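PDB 3L76: aspartokinase from Synechocystis, which probably catalyses the ATP-dependent phosphorylation of the beta-carboxyl group of aspartate, and binds lysine and threonine at sites among its ACT domains. Local coordinates for residues A221-V230 against T240-Q248. Residues are numbered along the deposited sequence; the frame is centred on the assembly and turned at random.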
ATOM      1  N   ALA A 221      26.549   9.320  -6.053  1.00 24.65           N
ATOM      2  CA  ALA A 221      26.845  10.751  -6.068  1.00 40.52           C
ATOM      3  C   ALA A 221      28.259  11.039  -6.571  1.00 54.26           C
ATOM      4  O   ALA A 221      28.453  11.902  -7.436  1.00 40.74           O
ATOM      5  CB  ALA A 221      26.631  11.376  -4.700  1.00 24.86           C
ATOM      6  N   ARG A 222      29.246  10.322  -6.042  1.00 39.16           N
ATOM      7  CA  ARG A 222      30.614  10.518  -6.504  1.00 39.38           C
ATOM      8  C   ARG A 222      30.694  10.296  -8.006  1.00 40.69           C
ATOM      9  O   ARG A 222      31.319  11.079  -8.723  1.00 43.94           O
ATOM     10  CB  ARG A 222      31.610   9.572  -5.810  1.00 48.32           C
ATOM     11  CG  ARG A 222      33.075   9.800  -6.246  1.00 45.67           C
ATOM     12  CD  ARG A 222      33.996   8.601  -5.959  1.00 26.49           C
ATOM     13  NE  ARG A 222      33.655   7.445  -6.778  1.00 45.29           N
ATOM     14  CZ  ARG A 222      33.717   6.185  -6.355  1.00 39.01           C
ATOM     15  NH1 ARG A 222      34.092   5.918  -5.111  1.00 34.15           N
ATOM     16  NH2 ARG A 222      33.380   5.192  -7.167  1.00 33.82           N
ATOM     17  N   ASN A 223      30.067   9.226  -8.483  1.00 23.06           N
ATOM     18  CA  ASN A 223      30.194   8.868  -9.891  1.00 31.09           C
ATOM     19  C   ASN A 223      29.491   9.815 -10.869  1.00 45.49           C
ATOM     20  O   ASN A 223      29.867   9.872 -12.034  1.00 38.86           O
ATOM     21  CB  ASN A 223      29.742   7.434 -10.139  1.00 23.01           C
ATOM     22  CG  ASN A 223      30.729   6.391  -9.619  1.00 44.00           C
ATOM     23  OD1 ASN A 223      31.871   6.690  -9.241  1.00 43.27           O
ATOM     24  ND2 ASN A 223      30.287   5.150  -9.611  1.00 29.11           N
ATOM     25  N   TYR A 224      28.481  10.547 -10.399  1.00 35.98           N
ATOM     26  CA  TYR A 224      27.771  11.497 -11.256  1.00 41.07           C
ATOM     27  C   TYR A 224      27.974  12.937 -10.808  1.00 49.31           C
ATOM     28  O   TYR A 224      27.289  13.843 -11.259  1.00 53.46           O
ATOM     29  CB  TYR A 224      26.286  11.136 -11.373  1.00 31.99           C
ATOM     30  CG  TYR A 224      26.075   9.800 -12.049  1.00 44.72           C
ATOM     31  CD1 TYR A 224      25.867   9.711 -13.420  1.00 51.87           C
ATOM     32  CD2 TYR A 224      26.117   8.629 -11.323  1.00 49.83           C
ATOM     33  CE1 TYR A 224      25.692   8.486 -14.035  1.00 46.77           C
ATOM     34  CE2 TYR A 224      25.954   7.406 -11.927  1.00 45.95           C
ATOM     35  CZ  TYR A 224      25.744   7.335 -13.275  1.00 49.17           C
ATOM     36  OH  TYR A 224      25.573   6.105 -13.860  1.00 58.15           O
ATOM     37  N   GLY A 225      28.939  13.138  -9.919  1.00 55.69           N
ATOM     38  CA  GLY A 225      29.322  14.471  -9.501  1.00 47.16           C
ATOM     39  C   GLY A 225      28.189  15.217  -8.841  1.00 47.57           C
ATOM     40  O   GLY A 225      28.019  16.411  -9.050  1.00 59.03           O
ATOM     41  N   ILE A 226      27.413  14.513  -8.032  1.00 42.50           N
ATOM     42  CA  ILE A 226      26.291  15.134  -7.350  1.00 54.53           C
ATOM     43  C   ILE A 226      26.679  15.597  -5.947  1.00 50.69           C
ATOM     44  O   ILE A 226      26.962  14.783  -5.068  1.00 56.45           O
ATOM     45  CB  ILE A 226      25.077  14.187  -7.265  1.00 45.56           C
ATOM     46  CG1 ILE A 226      24.792  13.548  -8.625  1.00 42.65           C
ATOM     47  CG2 ILE A 226      23.852  14.939  -6.749  1.00 34.39           C
ATOM     48  CD1 ILE A 226      24.220  14.508  -9.628  1.00 43.41           C
ATOM     49  N   PRO A 227      26.665  16.913  -5.727  1.00 60.31           N
ATOM     50  CA  PRO A 227      26.933  17.425  -4.381  1.00 48.87           C
ATOM     51  C   PRO A 227      25.900  16.882  -3.402  1.00 55.26           C
ATOM     52  O   PRO A 227      24.714  16.830  -3.737  1.00 59.18           O
ATOM     53  CB  PRO A 227      26.744  18.938  -4.538  1.00 62.52           C
ATOM     54  CG  PRO A 227      26.740  19.204  -6.024  1.00 62.65           C
ATOM     55  CD  PRO A 227      26.208  17.965  -6.650  1.00 57.92           C
ATOM     56  N   LEU A 228      26.350  16.483  -2.218  1.00 36.76           N
ATOM     57  CA  LEU A 228      25.487  15.913  -1.195  1.00 47.33           C
ATOM     58  C   LEU A 228      25.609  16.683   0.109  1.00 60.34           C
ATOM     59  O   LEU A 228      26.648  17.282   0.393  1.00 52.64           O
ATOM     60  CB  LEU A 228      25.870  14.464  -0.924  1.00 53.52           C
ATOM     61  CG  LEU A 228      25.071  13.365  -1.599  1.00 65.87           C
ATOM     62  CD1 LEU A 228      25.501  12.030  -1.007  1.00 54.10           C
ATOM     63  CD2 LEU A 228      23.582  13.600  -1.397  1.00 55.12           C
ATOM     64  N   VAL A 229      24.551  16.637   0.915  1.00 54.68           N
ATOM     65  CA  VAL A 229      24.543  17.309   2.203  1.00 55.81           C
ATOM     66  C   VAL A 229      23.740  16.524   3.228  1.00 61.38           C
ATOM     67  O   VAL A 229      22.548  16.282   3.040  1.00 60.02           O
ATOM     68  CB  VAL A 229      23.900  18.700   2.106  1.00 65.21           C
ATOM     69  CG1 VAL A 229      24.113  19.450   3.396  1.00 55.25           C
ATOM     70  CG2 VAL A 229      24.470  19.479   0.939  1.00 82.53           C
ATOM     71  N   VAL A 230      24.402  16.140   4.315  1.00 61.32           N
ATOM     72  CA  VAL A 230      23.738  15.511   5.449  1.00 54.67           C
ATOM     73  C   VAL A 230      23.411  16.590   6.464  1.00 63.84           C
ATOM     74  O   VAL A 230      24.303  17.206   7.035  1.00 70.85           O
ATOM     75  CB  VAL A 230      24.637  14.439   6.088  1.00 58.65           C
ATOM     76  CG1 VAL A 230      23.944  13.800   7.284  1.00 46.05           C
ATOM     77  CG2 VAL A 230      24.988  13.395   5.052  1.00 37.16           C
ATOM     78  N   THR A 240      26.652  18.486   7.103  1.00 56.33           N
ATOM     79  CA  THR A 240      27.900  17.983   6.547  1.00 47.92           C
ATOM     80  C   THR A 240      27.822  17.781   5.031  1.00 55.25           C
ATOM     81  O   THR A 240      26.996  17.022   4.524  1.00 69.30           O
ATOM     82  CB  THR A 240      28.323  16.657   7.214  1.00 55.33           C
ATOM     83  OG1 THR A 240      28.460  16.847   8.630  1.00 64.23           O
ATOM     84  CG2 THR A 240      29.638  16.172   6.636  1.00 42.05           C
ATOM     85  N   LYS A 241      28.698  18.473   4.318  1.00 42.66           N
ATOM     86  CA  LYS A 241      28.753  18.421   2.869  1.00 52.09           C
ATOM     87  C   LYS A 241      29.590  17.231   2.393  1.00 60.57           C
ATOM     88  O   LYS A 241      30.753  17.089   2.754  1.00 70.93           O
ATOM     89  CB  LYS A 241      29.334  19.734   2.342  1.00 61.16           C
ATOM     90  CG  LYS A 241      29.340  19.875   0.838  1.00 84.61           C
ATOM     91  CD  LYS A 241      29.863  21.247   0.434  1.00 89.06           C
ATOM     92  CE  LYS A 241      29.226  22.332   1.280  1.00 84.19           C
ATOM     93  NZ  LYS A 241      29.368  23.669   0.649  1.00 89.11           N
ATOM     94  N   VAL A 242      28.985  16.368   1.590  1.00 60.51           N
ATOM     95  CA  VAL A 242      29.701  15.236   1.033  1.00 44.74           C
ATOM     96  C   VAL A 242      30.147  15.555  -0.396  1.00 50.10           C
ATOM     97  O   VAL A 242      29.347  15.642  -1.319  1.00 50.84           O
ATOM     98  CB  VAL A 242      28.867  13.943   1.084  1.00 45.72           C
ATOM     99  CG1 VAL A 242      29.618  12.802   0.416  1.00 57.73           C
ATOM    100  CG2 VAL A 242      28.543  13.588   2.519  1.00 31.36           C
ATOM    101  N   VAL A 243      31.452  15.708  -0.558  1.00 50.16           N
ATOM    102  CA  VAL A 243      32.036  16.364  -1.718  1.00 50.26           C
ATOM    103  C   VAL A 243      32.557  15.370  -2.761  1.00 58.38           C
ATOM    104  O   VAL A 243      33.152  14.348  -2.424  1.00 53.74           O
ATOM    105  CB  VAL A 243      33.170  17.303  -1.248  1.00 52.16           C
ATOM    106  CG1 VAL A 243      33.934  17.889  -2.416  1.00 56.03           C
ATOM    107  CG2 VAL A 243      32.606  18.382  -0.359  1.00 40.40           C
ATOM    108  N   ALA A 244      32.335  15.682  -4.030  1.00 70.19           N
ATOM    109  CA  ALA A 244      32.669  14.768  -5.114  1.00 78.37           C
ATOM    110  C   ALA A 244      33.621  15.426  -6.115  1.00 36.87           C
ATOM    111  O   ALA A 244      33.790  16.637  -6.105  1.00 51.75           O
ATOM    112  CB  ALA A 244      31.373  14.310  -5.809  1.00100.95           C
ATOM    113  N   PRO A 245      34.228  14.636  -7.009  1.00 79.26           N
ATOM    114  CA  PRO A 245      34.971  15.287  -8.090  1.00 81.05           C
ATOM    115  C   PRO A 245      33.971  15.921  -9.046  1.00 80.15           C
ATOM    116  O   PRO A 245      32.900  15.357  -9.250  1.00 79.75           O
ATOM    117  CB  PRO A 245      35.661  14.119  -8.801  1.00 90.15           C
ATOM    118  CG  PRO A 245      35.367  12.892  -7.981  1.00 95.03           C
ATOM    119  CD  PRO A 245      34.138  13.181  -7.202  1.00 93.26           C
ATOM    120  N   PRO A 246      34.300  17.084  -9.614  1.00 84.11           N
ATOM    121  CA  PRO A 246      33.400  17.699 -10.591  1.00 74.56           C
ATOM    122  C   PRO A 246      33.305  16.829 -11.834  1.00 79.29           C
ATOM    123  O   PRO A 246      34.289  16.688 -12.549  1.00 94.75           O
ATOM    124  CB  PRO A 246      34.099  19.015 -10.928  1.00 83.22           C
ATOM    125  CG  PRO A 246      35.009  19.274  -9.774  1.00 86.80           C
ATOM    126  CD  PRO A 246      35.465  17.930  -9.326  1.00 77.89           C
ATOM    127  N   VAL A 247      32.138  16.248 -12.083  1.00 79.98           N
ATOM    128  CA  VAL A 247      31.952  15.373 -13.232  1.00 79.46           C
ATOM    129  C   VAL A 247      30.918  15.980 -14.176  1.00 78.02           C
ATOM    130  O   VAL A 247      29.765  16.178 -13.802  1.00 74.72           O
ATOM    131  CB  VAL A 247      31.526  13.953 -12.792  1.00 70.19           C
ATOM    132  CG1 VAL A 247      31.106  13.118 -13.986  1.00 56.53           C
ATOM    133  CG2 VAL A 247      32.647  13.279 -12.055  1.00 70.21           C
ATOM    134  N   GLN A 248      31.352  16.298 -15.391  1.00 58.39           N
ATOM    135  CA  GLN A 248      30.526  17.046 -16.326  1.00 37.38           C
ATOM    136  C   GLN A 248      30.197  16.213 -17.540  1.00 29.88           C
ATOM    137  O   GLN A 248      30.985  15.359 -17.940  1.00 57.16           O
ATOM    138  CB  GLN A 248      31.227  18.330 -16.783  1.00 59.54           C
ATOM    139  CG  GLN A 248      31.540  19.333 -15.685  1.00 66.13           C
ATOM    140  CD  GLN A 248      32.110  20.620 -16.246  1.00 89.91           C
ATOM    141  OE1 GLN A 248      32.640  20.644 -17.361  1.00 91.17           O
ATOM    142  NE2 GLN A 248      31.997  21.700 -15.483  1.00111.55           N
TER
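V230 and T240 bond to each other twice through their backbones: V230 N to T240 O and T240 N to V230 O are both 2.7 Å. L228 and V242 repeat the exchange, V242 N 2.8 Å from L228 O and L228 N 3.2 Å from V242 O, giving an antiparallel hairpin whose axes run at 151°. The beta-branched V229, V230, T240 and V242 suit the extended backbone. L228 CB meets V242 CB at 3.6 Å on the buried face shared with V230 and T240, while V229 and K241 take the more open face.

The chain after V243 follows the end of helix 215-224. A244 points its CB at the helix, 3.9 Å from R222 CA, a site that suits a small methyl. R222 CG, anti to the backbone N (chi1 -178°), lies 3.7 Å from P245 CD, and the chain then bends at chi3 so that NE and NH2 both grip N223 OD1 from one face of the amide. The guanidinium also makes salt bridges to D200 and D262; a leucine here would probably leave both carboxylates without this positive partner and N223 OD1 without its two donors. G225, with positive phi, closes the helix in a Schellman motif; a side chain there would run into V247 N.

Within the amino acid kinase fold, strand 228-232 also pairs with 170-175 and strand 240-243 with 196-198, while helices 154-166 and 199-204 pack against L228 and V242, respectively.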